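PDB 3CE2: putative peptidase from Chlamydophila abortus, which is probably a zinc-dependent oligopeptidase of the M3B (PepF) family that degrades small bioactive peptides. Local coordinates for residues A[198-203]-A[219-224]; A[297-302]-A[314-319]. One frame throughout, in Å; residues are numbered along the deposited sequence.

Contact 1: A[198-203]-A[219-224]; sequences ATDSEG and STDREL
Asp221 reaches across to Ser201 from the N-cap of helix 222-237, and its carboxylate joins that helix start to the turn of the hairpin formed by strands 197-199 and 205-207. Its CB points toward the hairpin, and CG, anti to the backbone N (chi1 -179°), is carried up to Ser201, where Asp221 CG lies 3.5 Å from both Ser201 N and Ser201 OG. At the tip the two oxygens divide the work. Asp221 OD2 accepts a nearly straight bond from Ser201 N through its syn lone pair (2.8 Å, 166° at the hydrogen); Asp200 CB lies near the same oxygen. Asp221 OD1 serves its own helix as well as the turn: Glu223 N gives Asp221 OD1 the main capping bond at 2.8 Å, and Leu224 N adds a weak one. Ser201 OG donates to Asp221 OD1 from above the carboxylate plane, at 3.1 Å. Negative charge at a helix N-terminus would probably be stabilised by these peptide N-H groups.

Toward the strand end of the hairpin, Leu224 CD1 lies 3.8 Å from Ala198 CB, and Leu224 CA makes a CH...O contact with Thr199 O. Glu223 CG passes beside the carbonyl oxygens of Thr199 and Asp200. His206, which has been seen to bind zinc although none is assigned to it here, touches Asp200 and Leu224. Asp200 closes an Asx motif: Asp200 OD1 accepts from Gly203 N, 2.8 Å away and nearly in line with the C-O bond.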
loop_
_atom_site.group_PDB
_atom_site.type_symbol
_atom_site.label_atom_id
_atom_site.label_comp_id
_atom_site.label_asym_id
_atom_site.label_seq_id
_atom_site.Cartn_x
_atom_site.Cartn_y
_atom_site.Cartn_z
ATOM N N ALA A 198 -26.928 -15.967 0.787
ATOM C CA ALA A 198 -27.413 -15.250 -0.371
ATOM C C ALA A 198 -28.380 -16.130 -1.179
ATOM O O ALA A 198 -28.459 -17.340 -0.951
ATOM C CB ALA A 198 -26.257 -14.810 -1.225
ATOM N N THR A 199 -29.102 -15.512 -2.121
ATOM C CA THR A 199 -29.994 -16.210 -3.046
ATOM C C THR A 199 -29.891 -15.639 -4.462
ATOM O O THR A 199 -29.832 -14.423 -4.641
ATOM C CB THR A 199 -31.439 -16.061 -2.596
ATOM O OG1 THR A 199 -31.491 -16.163 -1.170
ATOM C CG2 THR A 199 -32.297 -17.140 -3.216
ATOM N N ASP A 200 -29.895 -16.504 -5.472
ATOM C CA ASP A 200 -29.928 -16.018 -6.845
ATOM C C ASP A 200 -31.352 -15.884 -7.376
ATOM O O ASP A 200 -32.326 -16.071 -6.626
ATOM C CB ASP A 200 -29.007 -16.821 -7.781
ATOM C CG ASP A 200 -29.429 -18.284 -7.949
ATOM O OD1 ASP A 200 -30.569 -18.666 -7.558
ATOM O OD2 ASP A 200 -28.585 -19.047 -8.489
ATOM N N SER A 201 -31.480 -15.515 -8.647
ATOM C CA SER A 201 -32.802 -15.310 -9.235
ATOM C C SER A 201 -33.588 -16.596 -9.259
ATOM O O SER A 201 -34.784 -16.594 -8.980
ATOM C CB SER A 201 -32.704 -14.765 -10.646
ATOM O OG SER A 201 -32.362 -13.400 -10.600
ATOM N N GLU A 202 -32.913 -17.693 -9.599
ATOM C CA GLU A 202 -33.555 -19.004 -9.591
ATOM C C GLU A 202 -34.152 -19.231 -8.218
ATOM O O GLU A 202 -35.374 -19.224 -8.045
ATOM C CB GLU A 202 -32.564 -20.115 -9.944
ATOM C CG GLU A 202 -31.771 -19.871 -11.237
ATOM C CD GLU A 202 -32.644 -19.449 -12.431
ATOM O OE1 GLU A 202 -33.243 -18.347 -12.385
ATOM O OE2 GLU A 202 -32.712 -20.210 -13.429
ATOM N N GLY A 203 -33.274 -19.367 -7.234
ATOM C CA GLY A 203 -33.686 -19.604 -5.862
ATOM C C GLY A 203 -32.680 -20.515 -5.194
ATOM O O GLY A 203 -32.924 -20.990 -4.090
ATOM N N SER A 219 -21.334 -10.040 -9.101
ATOM C CA SER A 219 -22.176 -10.952 -9.848
ATOM C C SER A 219 -23.013 -10.260 -10.907
ATOM O O SER A 219 -23.194 -9.034 -10.935
ATOM C CB SER A 219 -23.097 -11.748 -8.940
ATOM O OG SER A 219 -23.943 -12.584 -9.716
ATOM N N THR A 220 -23.556 -11.095 -11.763
ATOM C CA THR A 220 -24.322 -10.662 -12.886
ATOM C C THR A 220 -25.803 -10.769 -12.534
ATOM O O THR A 220 -26.659 -10.180 -13.181
ATOM C CB THR A 220 -23.942 -11.559 -14.055
ATOM O OG1 THR A 220 -23.586 -10.739 -15.164
ATOM C CG2 THR A 220 -25.030 -12.624 -14.386
ATOM N N ASP A 221 -26.084 -11.499 -11.459
ATOM C CA ASP A 221 -27.440 -11.717 -10.987
ATOM C C ASP A 221 -27.739 -10.719 -9.867
ATOM O O ASP A 221 -27.227 -10.825 -8.752
ATOM C CB ASP A 221 -27.553 -13.169 -10.510
ATOM C CG ASP A 221 -28.947 -13.541 -10.017
ATOM O OD1 ASP A 221 -29.642 -12.691 -9.406
ATOM O OD2 ASP A 221 -29.328 -14.715 -10.223
ATOM N N ARG A 222 -28.555 -9.726 -10.166
ATOM C CA ARG A 222 -28.834 -8.698 -9.177
ATOM C C ARG A 222 -29.346 -9.245 -7.845
ATOM O O ARG A 222 -29.103 -8.652 -6.795
ATOM C CB ARG A 222 -29.807 -7.656 -9.711
ATOM C CG ARG A 222 -29.678 -6.338 -8.974
ATOM C CD ARG A 222 -30.786 -5.377 -9.301
ATOM N NE ARG A 222 -30.611 -4.120 -8.582
ATOM C CZ ARG A 222 -31.515 -3.149 -8.551
ATOM N NH1 ARG A 222 -32.658 -3.299 -9.202
ATOM N NH2 ARG A 222 -31.281 -2.043 -7.866
ATOM N N GLU A 223 -30.053 -10.366 -7.881
ATOM C CA GLU A 223 -30.696 -10.890 -6.674
ATOM C C GLU A 223 -29.651 -11.444 -5.699
ATOM O O GLU A 223 -29.797 -11.331 -4.471
ATOM C CB GLU A 223 -31.706 -11.983 -7.037
ATOM C CG GLU A 223 -32.558 -12.475 -5.871
ATOM C CD GLU A 223 -33.600 -11.448 -5.399
ATOM O OE1 GLU A 223 -33.842 -10.428 -6.100
ATOM O OE2 GLU A 223 -34.182 -11.670 -4.314
ATOM N N LEU A 224 -28.614 -12.053 -6.274
ATOM C CA LEU A 224 -27.455 -12.513 -5.554
ATOM C C LEU A 224 -26.736 -11.317 -4.941
ATOM O O LEU A 224 -26.400 -11.343 -3.753
ATOM C CB LEU A 224 -26.524 -13.264 -6.506
ATOM C CG LEU A 224 -25.473 -14.214 -5.919
ATOM C CD1 LEU A 224 -26.146 -15.216 -5.023
ATOM C CD2 LEU A 224 -24.674 -14.925 -7.022
#

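Contact 2: A[297-302]-A[314-319]; sequences KYFSIK and YDVYAP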
loop_
_atom_site.group_PDB
_atom_site.type_symbol
_atom_site.label_atom_id
_atom_site.label_comp_id
_atom_site.label_asym_id
_atom_site.label_seq_id
_atom_site.Cartn_x
_atom_site.Cartn_y
_atom_site.Cartn_z
ATOM N N LYS A 297 -22.210 11.341 -11.444
ATOM C CA LYS A 297 -22.118 11.123 -12.898
ATOM C C LYS A 297 -21.894 9.668 -13.245
ATOM O O LYS A 297 -22.671 9.086 -14.001
ATOM C CB LYS A 297 -20.995 11.948 -13.538
ATOM C CG LYS A 297 -21.446 13.225 -14.206
ATOM C CD LYS A 297 -20.248 14.121 -14.540
ATOM C CE LYS A 297 -20.686 15.440 -15.202
ATOM N NZ LYS A 297 -19.679 16.519 -15.012
ATOM N N TYR A 298 -20.827 9.094 -12.684
ATOM C CA TYR A 298 -20.375 7.752 -13.054
ATOM C C TYR A 298 -21.414 6.705 -12.776
ATOM O O TYR A 298 -21.722 5.910 -13.657
ATOM C CB TYR A 298 -19.078 7.353 -12.334
ATOM C CG TYR A 298 -18.645 5.925 -12.634
ATOM C CD1 TYR A 298 -18.582 5.456 -13.952
ATOM C CD2 TYR A 298 -18.297 5.041 -11.602
ATOM C CE1 TYR A 298 -18.183 4.149 -14.239
ATOM C CE2 TYR A 298 -17.899 3.727 -11.877
ATOM C CZ TYR A 298 -17.844 3.294 -13.197
ATOM O OH TYR A 298 -17.442 2.017 -13.473
ATOM N N PHE A 299 -21.950 6.700 -11.556
ATOM C CA PHE A 299 -22.979 5.732 -11.191
ATOM C C PHE A 299 -24.261 5.788 -12.029
ATOM O O PHE A 299 -24.857 4.749 -12.285
ATOM C CB PHE A 299 -23.297 5.788 -9.699
ATOM C CG PHE A 299 -22.189 5.274 -8.821
ATOM C CD1 PHE A 299 -21.107 4.577 -9.371
ATOM C CD2 PHE A 299 -22.242 5.449 -7.440
ATOM C CE1 PHE A 299 -20.072 4.088 -8.570
ATOM C CE2 PHE A 299 -21.211 4.965 -6.615
ATOM C CZ PHE A 299 -20.120 4.282 -7.189
ATOM N N SER A 300 -24.697 6.966 -12.477
ATOM C CA SER A 300 -25.911 7.006 -13.311
ATOM C C SER A 300 -25.640 6.348 -14.643
ATOM O O SER A 300 -26.521 5.708 -15.226
ATOM C CB SER A 300 -26.386 8.423 -13.578
ATOM O OG SER A 300 -25.814 9.305 -12.651
ATOM N N ILE A 301 -24.434 6.524 -15.159
ATOM C CA ILE A 301 -24.111 5.820 -16.375
ATOM C C ILE A 301 -24.310 4.345 -16.114
ATOM O O ILE A 301 -24.955 3.656 -16.889
ATOM C CB ILE A 301 -22.673 6.052 -16.792
ATOM C CG1 ILE A 301 -22.477 7.518 -17.164
ATOM C CG2 ILE A 301 -22.303 5.122 -17.934
ATOM C CD1 ILE A 301 -21.069 7.831 -17.573
ATOM N N LYS A 302 -23.764 3.858 -15.004
ATOM C CA LYS A 302 -23.926 2.449 -14.644
ATOM C C LYS A 302 -25.401 2.095 -14.511
ATOM O O LYS A 302 -25.823 1.085 -15.052
ATOM C CB LYS A 302 -23.161 2.087 -13.367
ATOM C CG LYS A 302 -21.703 1.730 -13.586
ATOM C CD LYS A 302 -21.226 0.753 -12.491
ATOM C CE LYS A 302 -19.982 -0.030 -12.893
ATOM N NZ LYS A 302 -19.557 -0.934 -11.802
ATOM N N TYR A 314 -25.349 -2.184 -3.637
ATOM C CA TYR A 314 -24.998 -3.491 -4.176
ATOM C C TYR A 314 -25.018 -3.501 -5.689
ATOM O O TYR A 314 -24.943 -4.557 -6.308
ATOM C CB TYR A 314 -25.873 -4.600 -3.598
ATOM C CG TYR A 314 -27.363 -4.359 -3.657
ATOM C CD1 TYR A 314 -28.095 -4.653 -4.800
ATOM C CD2 TYR A 314 -28.040 -3.871 -2.561
ATOM C CE1 TYR A 314 -29.469 -4.451 -4.849
ATOM C CE2 TYR A 314 -29.404 -3.663 -2.597
ATOM C CZ TYR A 314 -30.106 -3.956 -3.755
ATOM O OH TYR A 314 -31.452 -3.755 -3.791
ATOM N N ASP A 315 -25.099 -2.326 -6.295
ATOM C CA ASP A 315 -25.106 -2.269 -7.746
ATOM C C ASP A 315 -23.774 -1.758 -8.235
ATOM O O ASP A 315 -23.380 -1.997 -9.384
ATOM C CB ASP A 315 -26.246 -1.385 -8.221
ATOM C CG ASP A 315 -27.590 -2.053 -8.037
ATOM O OD1 ASP A 315 -27.728 -3.222 -8.491
ATOM O OD2 ASP A 315 -28.486 -1.431 -7.416
ATOM N N VAL A 316 -23.081 -1.086 -7.320
ATOM C CA VAL A 316 -21.813 -0.420 -7.570
ATOM C C VAL A 316 -20.755 -1.249 -8.325
ATOM O O VAL A 316 -19.998 -0.693 -9.116
ATOM C CB VAL A 316 -21.210 0.058 -6.232
ATOM C CG1 VAL A 316 -19.783 0.475 -6.416
ATOM C CG2 VAL A 316 -22.062 1.191 -5.607
ATOM N N TYR A 317 -20.684 -2.561 -8.104
ATOM C CA TYR A 317 -19.623 -3.333 -8.757
ATOM C C TYR A 317 -20.136 -4.297 -9.821
ATOM O O TYR A 317 -19.382 -5.098 -10.364
ATOM C CB TYR A 317 -18.704 -4.023 -7.729
ATOM C CG TYR A 317 -18.098 -3.045 -6.726
ATOM C CD1 TYR A 317 -17.119 -2.126 -7.110
ATOM C CD2 TYR A 317 -18.527 -3.024 -5.402
ATOM C CE1 TYR A 317 -16.583 -1.216 -6.192
ATOM C CE2 TYR A 317 -18.006 -2.125 -4.478
ATOM C CZ TYR A 317 -17.035 -1.224 -4.870
ATOM O OH TYR A 317 -16.530 -0.327 -3.935
ATOM N N ALA A 318 -21.423 -4.204 -10.135
ATOM C CA ALA A 318 -22.007 -4.981 -11.224
ATOM C C ALA A 318 -21.259 -4.693 -12.516
ATOM O O ALA A 318 -20.848 -3.557 -12.753
ATOM C CB ALA A 318 -23.459 -4.617 -11.385
ATOM N N PRO A 319 -21.084 -5.705 -13.369
ATOM C CA PRO A 319 -20.414 -5.431 -14.636
ATOM C C PRO A 319 -21.389 -4.850 -15.664
ATOM O O PRO A 319 -22.589 -5.101 -15.588
ATOM C CB PRO A 319 -19.937 -6.814 -15.103
ATOM C CG PRO A 319 -20.469 -7.800 -14.104
ATOM C CD PRO A 319 -21.496 -7.106 -13.263
#
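Helical residues 297-302 face the type I turn from Asp315 to Ala318, with Phe299 and Val316 the nearest backbone pair, 7.2 Å apart at CA. Lys302 carries the polar part of the contact. Its CB points toward the turn and the chain runs extended beyond CG, which takes the ammonium group up to two backbone carbonyls. Lys302 NZ donates to Val316 O at 2.7 Å, approaching from above that carbonyl plane, 39° out of it. The second bond, from Lys302 NZ to Ala318 O at 3.1 Å, lies closer to its carbonyl plane, tilted by 18°. Lys302 CE follows, 3.6 Å from Ala318 O. Asp463 of helix 451-487 adds a salt bridge to the same nitrogen, which probably balances the charge of this buried side chain.

The apolar part pairs Phe299 with Val316. The far end of the ring meets the fork of the valine: Phe299 CZ is 3.9 Å from Val316 CG1, and CE2 comes similarly near CG2. Val316 CG1 also sits over the centre of the Tyr317 ring. The chain between the segments carries Asp310 and His312 of a zinc site, and Asp315 OD2 accepts from His312 N, which probably helps position that ligand loop. Helix 292-306 is backed by helix 590-607 through Ile301 and by helix 451-487 through Tyr298, while Ala318 and Asp315 connect the turn to Arg225 of helix 222-237.

Overall arrangement
Contact 1 closes before contact 2 opens along the chain, and their centres lie about 17 Å apart on the same side of the chain's centre. Helix 222-237 joins them: its first turn belongs to contact 1, and Arg222 forms a salt bridge with Asp315 of contact 2, with Arg222 NH2 2.9 Å from Asp315 OD2. Ser219 O packs on Pro319, and Arg222 NE on Tyr314. Asp310 and His312, which hold a zinc ion, come just before 314-319, so both contacts lie on the side of the chain that carries this metal. The zinc site of the HExxH helix, His402 and His406 with Glu430, is a different one in this largely helical peptidase.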